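Local coordinates for protein UspA1 (Moraxella catarrhalis, PDB 3PR7) that acts as a trimeric surface adhesin of the bacterium, binding host fibronectin and the receptor CEACAM1, with a beta-roll head carried on a coiled-coil stalk, at residues Gly20-Thr31 with Gly35-Thr46. Numbering follows the deposited sequence.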
ATOM      1  N   GLY A  20       6.948   7.067  46.184  1.00104.02           N
ATOM      2  CA  GLY A  20       6.271   8.301  46.563  1.00105.09           C
ATOM      3  C   GLY A  20       5.238   8.114  47.651  1.00104.11           C
ATOM      4  O   GLY A  20       4.759   7.002  47.886  1.00102.28           O
ATOM      5  N   ASP A  21       4.896   9.216  48.314  1.00106.00           N
ATOM      6  CA  ASP A  21       3.901   9.214  49.384  1.00105.74           C
ATOM      7  C   ASP A  21       2.478   9.007  48.869  1.00102.95           C
ATOM      8  O   ASP A  21       1.590   8.615  49.631  1.00102.77           O
ATOM      9  CB  ASP A  21       3.979  10.518  50.185  1.00109.37           C
ATOM     10  CG  ASP A  21       5.132  10.535  51.180  1.00113.43           C
ATOM     11  OD1 ASP A  21       5.835   9.511  51.319  1.00114.72           O
ATOM     12  OD2 ASP A  21       5.331  11.580  51.835  1.00117.88           O
ATOM     13  N   ASN A  22       2.270   9.265  47.580  1.00101.22           N
ATOM     14  CA  ASN A  22       0.934   9.234  46.990  1.00 99.19           C
ATOM     15  C   ASN A  22       0.684   8.071  46.027  1.00 96.23           C
ATOM     16  O   ASN A  22      -0.352   8.024  45.359  1.00 95.60           O
ATOM     17  CB  ASN A  22       0.616  10.574  46.323  1.00101.01           C
ATOM     18  CG  ASN A  22       0.529  11.714  47.319  1.00103.13           C
ATOM     19  OD1 ASN A  22      -0.560  12.101  47.740  1.00102.84           O
ATOM     20  ND2 ASN A  22       1.678  12.255  47.707  1.00104.19           N
ATOM     21  N   ASN A  23       1.633   7.141  45.960  1.00 94.72           N
ATOM     22  CA  ASN A  23       1.444   5.904  45.213  1.00 92.16           C
ATOM     23  C   ASN A  23       0.505   4.976  45.974  1.00 91.75           C
ATOM     24  O   ASN A  23       0.772   4.627  47.125  1.00 93.00           O
ATOM     25  CB  ASN A  23       2.786   5.211  44.951  1.00 91.92           C
ATOM     26  CG  ASN A  23       3.647   5.955  43.942  1.00 92.43           C
ATOM     27  OD1 ASN A  23       3.142   6.674  43.081  1.00 92.61           O
ATOM     28  ND2 ASN A  23       4.957   5.770  44.042  1.00 93.52           N
ATOM     29  N   THR A  24      -0.601   4.594  45.341  1.00 90.63           N
ATOM     30  CA  THR A  24      -1.611   3.762  45.998  1.00 91.18           C
ATOM     31  C   THR A  24      -1.827   2.431  45.288  1.00 89.92           C
ATOM     32  O   THR A  24      -1.803   2.355  44.059  1.00 88.41           O
ATOM     33  CB  THR A  24      -2.973   4.488  46.139  1.00 92.84           C
ATOM     34  OG1 THR A  24      -3.424   4.930  44.853  1.00 92.40           O
ATOM     35  CG2 THR A  24      -2.863   5.684  47.082  1.00 94.49           C
ATOM     36  N   ALA A  25      -2.035   1.385  46.083  1.00 90.99           N
ATOM     37  CA  ALA A  25      -2.349   0.057  45.572  1.00 90.79           C
ATOM     38  C   ALA A  25      -3.636  -0.466  46.202  1.00 93.60           C
ATOM     39  O   ALA A  25      -3.854  -0.323  47.408  1.00 95.94           O
ATOM     40  CB  ALA A  25      -1.202  -0.897  45.832  1.00 90.97           C
ATOM     41  N   ASN A  26      -4.483  -1.067  45.373  1.00 93.69           N
ATOM     42  CA  ASN A  26      -5.770  -1.595  45.809  1.00 97.13           C
ATOM     43  C   ASN A  26      -6.040  -2.941  45.134  1.00 97.71           C
ATOM     44  O   ASN A  26      -6.837  -3.037  44.196  1.00 98.16           O
ATOM     45  CB  ASN A  26      -6.882  -0.578  45.511  1.00 98.34           C
ATOM     46  CG  ASN A  26      -8.225  -0.968  46.112  1.00104.51           C
ATOM     47  OD1 ASN A  26      -8.298  -1.727  47.080  1.00109.00           O
ATOM     48  ND2 ASN A  26      -9.300  -0.438  45.536  1.00107.51           N
ATOM     49  N   GLY A  27      -5.353  -3.975  45.611  1.00 97.96           N
ATOM     50  CA  GLY A  27      -5.464  -5.313  45.035  1.00 98.54           C
ATOM     51  C   GLY A  27      -4.324  -6.236  45.420  1.00 98.24           C
ATOM     52  O   GLY A  27      -3.694  -6.057  46.463  1.00 98.95           O
ATOM     53  N   THR A  28      -4.054  -7.217  44.563  1.00100.26           N
ATOM     54  CA  THR A  28      -3.091  -8.277  44.855  1.00102.13           C
ATOM     55  C   THR A  28      -1.936  -8.289  43.853  1.00 97.43           C
ATOM     56  O   THR A  28      -2.145  -8.113  42.654  1.00 94.69           O
ATOM     57  CB  THR A  28      -3.792  -9.657  44.871  1.00108.93           C
ATOM     58  OG1 THR A  28      -5.015  -9.568  45.613  1.00113.04           O
ATOM     59  CG2 THR A  28      -2.916 -10.722  45.505  1.00114.14           C
ATOM     60  N   TYR A  29      -0.721  -8.496  44.363  1.00 96.90           N
ATOM     61  CA  TYR A  29       0.510  -8.564  43.558  1.00 93.44           C
ATOM     62  C   TYR A  29       0.706  -7.392  42.592  1.00 85.97           C
ATOM     63  O   TYR A  29       1.185  -7.571  41.470  1.00 84.41           O
ATOM     64  CB  TYR A  29       0.623  -9.905  42.821  1.00 97.52           C
ATOM     65  CG  TYR A  29       0.763 -11.103  43.732  1.00105.60           C
ATOM     66  CD1 TYR A  29       1.953 -11.349  44.421  1.00109.11           C
ATOM     67  CD2 TYR A  29      -0.291 -11.999  43.900  1.00111.80           C
ATOM     68  CE1 TYR A  29       2.082 -12.453  45.264  1.00117.60           C
ATOM     69  CE2 TYR A  29      -0.174 -13.106  44.739  1.00120.07           C
ATOM     70  CZ  TYR A  29       1.014 -13.326  45.415  1.00122.97           C
ATOM     71  OH  TYR A  29       1.134 -14.417  46.243  1.00132.29           O
ATOM     72  N   LEU A  30       0.326  -6.199  43.037  1.00 81.67           N
ATOM     73  CA  LEU A  30       0.544  -4.979  42.267  1.00 75.35           C
ATOM     74  C   LEU A  30       1.956  -4.475  42.519  1.00 73.71           C
ATOM     75  O   LEU A  30       2.544  -4.767  43.562  1.00 76.60           O
ATOM     76  CB  LEU A  30      -0.474  -3.901  42.653  1.00 73.63           C
ATOM     77  CG  LEU A  30      -1.958  -4.296  42.641  1.00 75.26           C
ATOM     78  CD1 LEU A  30      -2.848  -3.239  43.275  1.00 74.14           C
ATOM     79  CD2 LEU A  30      -2.483  -4.737  41.271  1.00 74.23           C
ATOM     80  N   THR A  31       2.505  -3.734  41.560  1.00 69.67           N
ATOM     81  CA  THR A  31       3.834  -3.138  41.714  1.00 68.67           C
ATOM     82  C   THR A  31       3.923  -1.731  41.139  1.00 64.74           C
ATOM     83  O   THR A  31       3.461  -1.464  40.027  1.00 62.38           O
ATOM     84  CB  THR A  31       4.955  -4.007  41.092  1.00 70.46           C
ATOM     85  OG1 THR A  31       4.518  -4.548  39.842  1.00 69.98           O
ATOM     86  CG2 THR A  31       5.311  -5.147  42.012  1.00 75.90           C
ATOM     87  N   GLY A  35       8.416   6.937  41.299  1.00 70.69           N
ATOM     88  CA  GLY A  35       7.693   8.149  40.931  1.00 71.26           C
ATOM     89  C   GLY A  35       6.687   8.520  42.003  1.00 72.49           C
ATOM     90  O   GLY A  35       6.898   8.226  43.181  1.00 74.55           O
ATOM     91  N   ASP A  36       5.591   9.155  41.598  1.00 72.23           N
ATOM     92  CA  ASP A  36       4.563   9.582  42.543  1.00 74.29           C
ATOM     93  C   ASP A  36       3.181   9.682  41.897  1.00 72.80           C
ATOM     94  O   ASP A  36       3.064   9.831  40.677  1.00 71.50           O
ATOM     95  CB  ASP A  36       4.953  10.922  43.182  1.00 79.06           C
ATOM     96  CG  ASP A  36       4.405  11.090  44.598  1.00 83.22           C
ATOM     97  OD1 ASP A  36       3.856  10.117  45.163  1.00 83.87           O
ATOM     98  OD2 ASP A  36       4.531  12.205  45.148  1.00 89.05           O
ATOM     99  N   TYR A  37       2.147   9.584  42.737  1.00 73.85           N
ATOM    100  CA  TYR A  37       0.735   9.735  42.344  1.00 74.11           C
ATOM    101  C   TYR A  37       0.222   8.647  41.398  1.00 70.96           C
ATOM    102  O   TYR A  37      -0.761   8.846  40.678  1.00 71.35           O
ATOM    103  CB  TYR A  37       0.457  11.136  41.781  1.00 76.90           C
ATOM    104  CG  TYR A  37       0.583  12.231  42.810  1.00 82.04           C
ATOM    105  CD1 TYR A  37      -0.503  12.592  43.607  1.00 86.17           C
ATOM    106  CD2 TYR A  37       1.788  12.907  42.990  1.00 84.72           C
ATOM    107  CE1 TYR A  37      -0.391  13.599  44.558  1.00 91.70           C
ATOM    108  CE2 TYR A  37       1.912  13.914  43.940  1.00 90.41           C
ATOM    109  CZ  TYR A  37       0.818  14.254  44.719  1.00 93.64           C
ATOM    110  OH  TYR A  37       0.935  15.250  45.657  1.00 99.77           O
ATOM    111  N   ASN A  38       0.885   7.497  41.425  1.00 68.74           N
ATOM    112  CA  ASN A  38       0.498   6.359  40.608  1.00 66.74           C
ATOM    113  C   ASN A  38      -0.497   5.449  41.332  1.00 67.90           C
ATOM    114  O   ASN A  38      -0.313   5.126  42.504  1.00 69.04           O
ATOM    115  CB  ASN A  38       1.740   5.576  40.181  1.00 64.87           C
ATOM    116  CG  ASN A  38       2.719   6.425  39.386  1.00 64.47           C
ATOM    117  OD1 ASN A  38       2.347   7.071  38.409  1.00 64.52           O
ATOM    118  ND2 ASN A  38       3.977   6.422  39.801  1.00 64.70           N
ATOM    119  N   LYS A  39      -1.558   5.061  40.627  1.00 68.53           N
ATOM    120  CA  LYS A  39      -2.577   4.165  41.175  1.00 70.81           C
ATOM    121  C   LYS A  39      -2.512   2.797  40.511  1.00 69.60           C
ATOM    122  O   LYS A  39      -2.333   2.695  39.295  1.00 68.29           O
ATOM    123  CB  LYS A  39      -3.985   4.732  40.966  1.00 73.84           C
ATOM    124  CG  LYS A  39      -4.338   5.985  41.751  1.00 78.92           C
ATOM    125  CD  LYS A  39      -5.835   6.267  41.620  1.00 87.48           C
ATOM    126  CE  LYS A  39      -6.145   7.759  41.614  1.00 93.17           C
ATOM    127  NZ  LYS A  39      -6.002   8.382  42.957  1.00 97.61           N
ATOM    128  N   THR A  40      -2.664   1.748  41.312  1.00 70.96           N
ATOM    129  CA  THR A  40      -2.843   0.395  40.790  1.00 71.52           C
ATOM    130  C   THR A  40      -4.047  -0.279  41.437  1.00 75.36           C
ATOM    131  O   THR A  40      -4.301  -0.111  42.631  1.00 77.33           O
ATOM    132  CB  THR A  40      -1.601  -0.490  40.997  1.00 70.75           C
ATOM    133  OG1 THR A  40      -1.141  -0.356  42.345  1.00 72.27           O
ATOM    134  CG2 THR A  40      -0.485  -0.099  40.045  1.00 67.78           C
ATOM    135  N   LYS A  41      -4.789  -1.029  40.626  1.00 77.22           N
ATOM    136  CA  LYS A  41      -5.939  -1.802  41.081  1.00 82.06           C
ATOM    137  C   LYS A  41      -5.925  -3.163  40.395  1.00 83.51           C
ATOM    138  O   LYS A  41      -5.174  -3.374  39.442  1.00 81.25           O
ATOM    139  CB  LYS A  41      -7.245  -1.072  40.756  1.00 84.71           C
ATOM    140  CG  LYS A  41      -7.577   0.091  41.677  1.00 87.27           C
ATOM    141  CD  LYS A  41      -8.760   0.883  41.139  1.00 93.66           C
ATOM    142  CE  LYS A  41      -9.315   1.833  42.189  1.00 98.57           C
ATOM    143  NZ  LYS A  41     -10.492   2.588  41.676  1.00104.18           N
ATOM    144  N   GLY A  42      -6.753  -4.081  40.883  1.00 88.15           N
ATOM    145  CA  GLY A  42      -6.879  -5.405  40.280  1.00 90.98           C
ATOM    146  C   GLY A  42      -5.829  -6.379  40.773  1.00 91.29           C
ATOM    147  O   GLY A  42      -5.488  -6.390  41.955  1.00 91.99           O
ATOM    148  N   ARG A  43      -5.324  -7.205  39.860  1.00 91.63           N
ATOM    149  CA  ARG A  43      -4.311  -8.202  40.188  1.00 93.29           C
ATOM    150  C   ARG A  43      -3.183  -8.230  39.162  1.00 89.60           C
ATOM    151  O   ARG A  43      -3.429  -8.181  37.957  1.00 88.93           O
ATOM    152  CB  ARG A  43      -4.937  -9.597  40.323  1.00100.54           C
ATOM    153  CG  ARG A  43      -5.682  -9.822  41.632  1.00107.69           C
ATOM    154  CD  ARG A  43      -5.648 -11.286  42.069  1.00120.10           C
ATOM    155  NE  ARG A  43      -6.782 -12.059  41.566  1.00130.04           N
ATOM    156  CZ  ARG A  43      -6.750 -12.854  40.499  1.00135.13           C
ATOM    157  NH1 ARG A  43      -5.633 -12.999  39.794  1.00133.35           N
ATOM    158  NH2 ARG A  43      -7.843 -13.509  40.133  1.00142.67           N
ATOM    159  N   TYR A  44      -1.949  -8.295  39.659  1.00 87.88           N
ATOM    160  CA  TYR A  44      -0.745  -8.474  38.832  1.00 85.91           C
ATOM    161  C   TYR A  44      -0.444  -7.324  37.864  1.00 79.96           C
ATOM    162  O   TYR A  44       0.193  -7.527  36.827  1.00 79.58           O
ATOM    163  CB  TYR A  44      -0.790  -9.811  38.082  1.00 90.95           C
ATOM    164  CG  TYR A  44      -0.890 -11.014  38.987  1.00 98.73           C
ATOM    165  CD1 TYR A  44       0.230 -11.489  39.668  1.00102.48           C
ATOM    166  CD2 TYR A  44      -2.103 -11.679  39.165  1.00105.00           C
ATOM    167  CE1 TYR A  44       0.147 -12.596  40.505  1.00110.32           C
ATOM    168  CE2 TYR A  44      -2.198 -12.789  40.001  1.00112.86           C
ATOM    169  CZ  TYR A  44      -1.068 -13.240  40.668  1.00115.36           C
ATOM    170  OH  TYR A  44      -1.147 -14.336  41.497  1.00123.79           O
ATOM    171  N   SER A  45      -0.894  -6.123  38.212  1.00 75.85           N
ATOM    172  CA  SER A  45      -0.648  -4.945  37.390  1.00 70.88           C
ATOM    173  C   SER A  45       0.627  -4.231  37.826  1.00 67.76           C
ATOM    174  O   SER A  45       1.059  -4.369  38.971  1.00 68.82           O
ATOM    175  CB  SER A  45      -1.852  -4.010  37.433  1.00 70.07           C
ATOM    176  OG  SER A  45      -2.975  -4.634  36.837  1.00 72.91           O
ATOM    177  N   THR A  46       1.225  -3.475  36.908  1.00 64.51           N
ATOM    178  CA  THR A  46       2.559  -2.907  37.111  1.00 62.52           C
ATOM    179  C   THR A  46       2.700  -1.497  36.537  1.00 59.43           C
ATOM    180  O   THR A  46       2.264  -1.227  35.417  1.00 58.84           O
ATOM    181  CB  THR A  46       3.646  -3.803  36.458  1.00 64.35           C
ATOM    182  OG1 THR A  46       3.471  -5.165  36.871  1.00 67.90           O
ATOM    183  CG2 THR A  46       5.054  -3.337  36.825  1.00 64.41           C
TER
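Thr24-Asn26 and Lys39-Lys41 run parallel, their axes 4.8 Å apart and 8° from aligned, and the pairing of like positions carries on through the corner, where Gly27 meets Gly42, to Thr28 with Arg43; Thr31 with Thr46 bridges again further on. This is the working principle of a beta-roll: each coil repeats the path of the last, so equivalent side chains stack. The amide of Asn22 lies over one face of the Tyr37 ring, the planes 13° apart, and Asn22 CB sits 3.7 Å from the ring centroid. The rings of Tyr29 and Tyr44 are nearly parallel but so far displaced, centroids 5.1 Å apart, that they hardly overlap. Asn23, with CG beside its backbone N (chi1 -71°), reaches across to the next coil; its OD1 accepts Asn38 N at 2.9 Å, in the carbonyl plane. Asp36 OD1 takes Asn22 N at 3.0 Å through its syn lone pair. Inside the roll, Leu30 and Thr40 run antiparallel alongside one another, Leu30 CD1 lying 3.5 Å from Thr40 OG1. The Tyr37 ring in turn stacks on Phe52, and Asn38 OD1 accepts Asn53 N, repeating the Asn23 bond one coil further on. Ile32 and Ile47, from strands 31-32 and 46-47, cover Thr40, while Tyr44 packs against Leu51 of a second subunit.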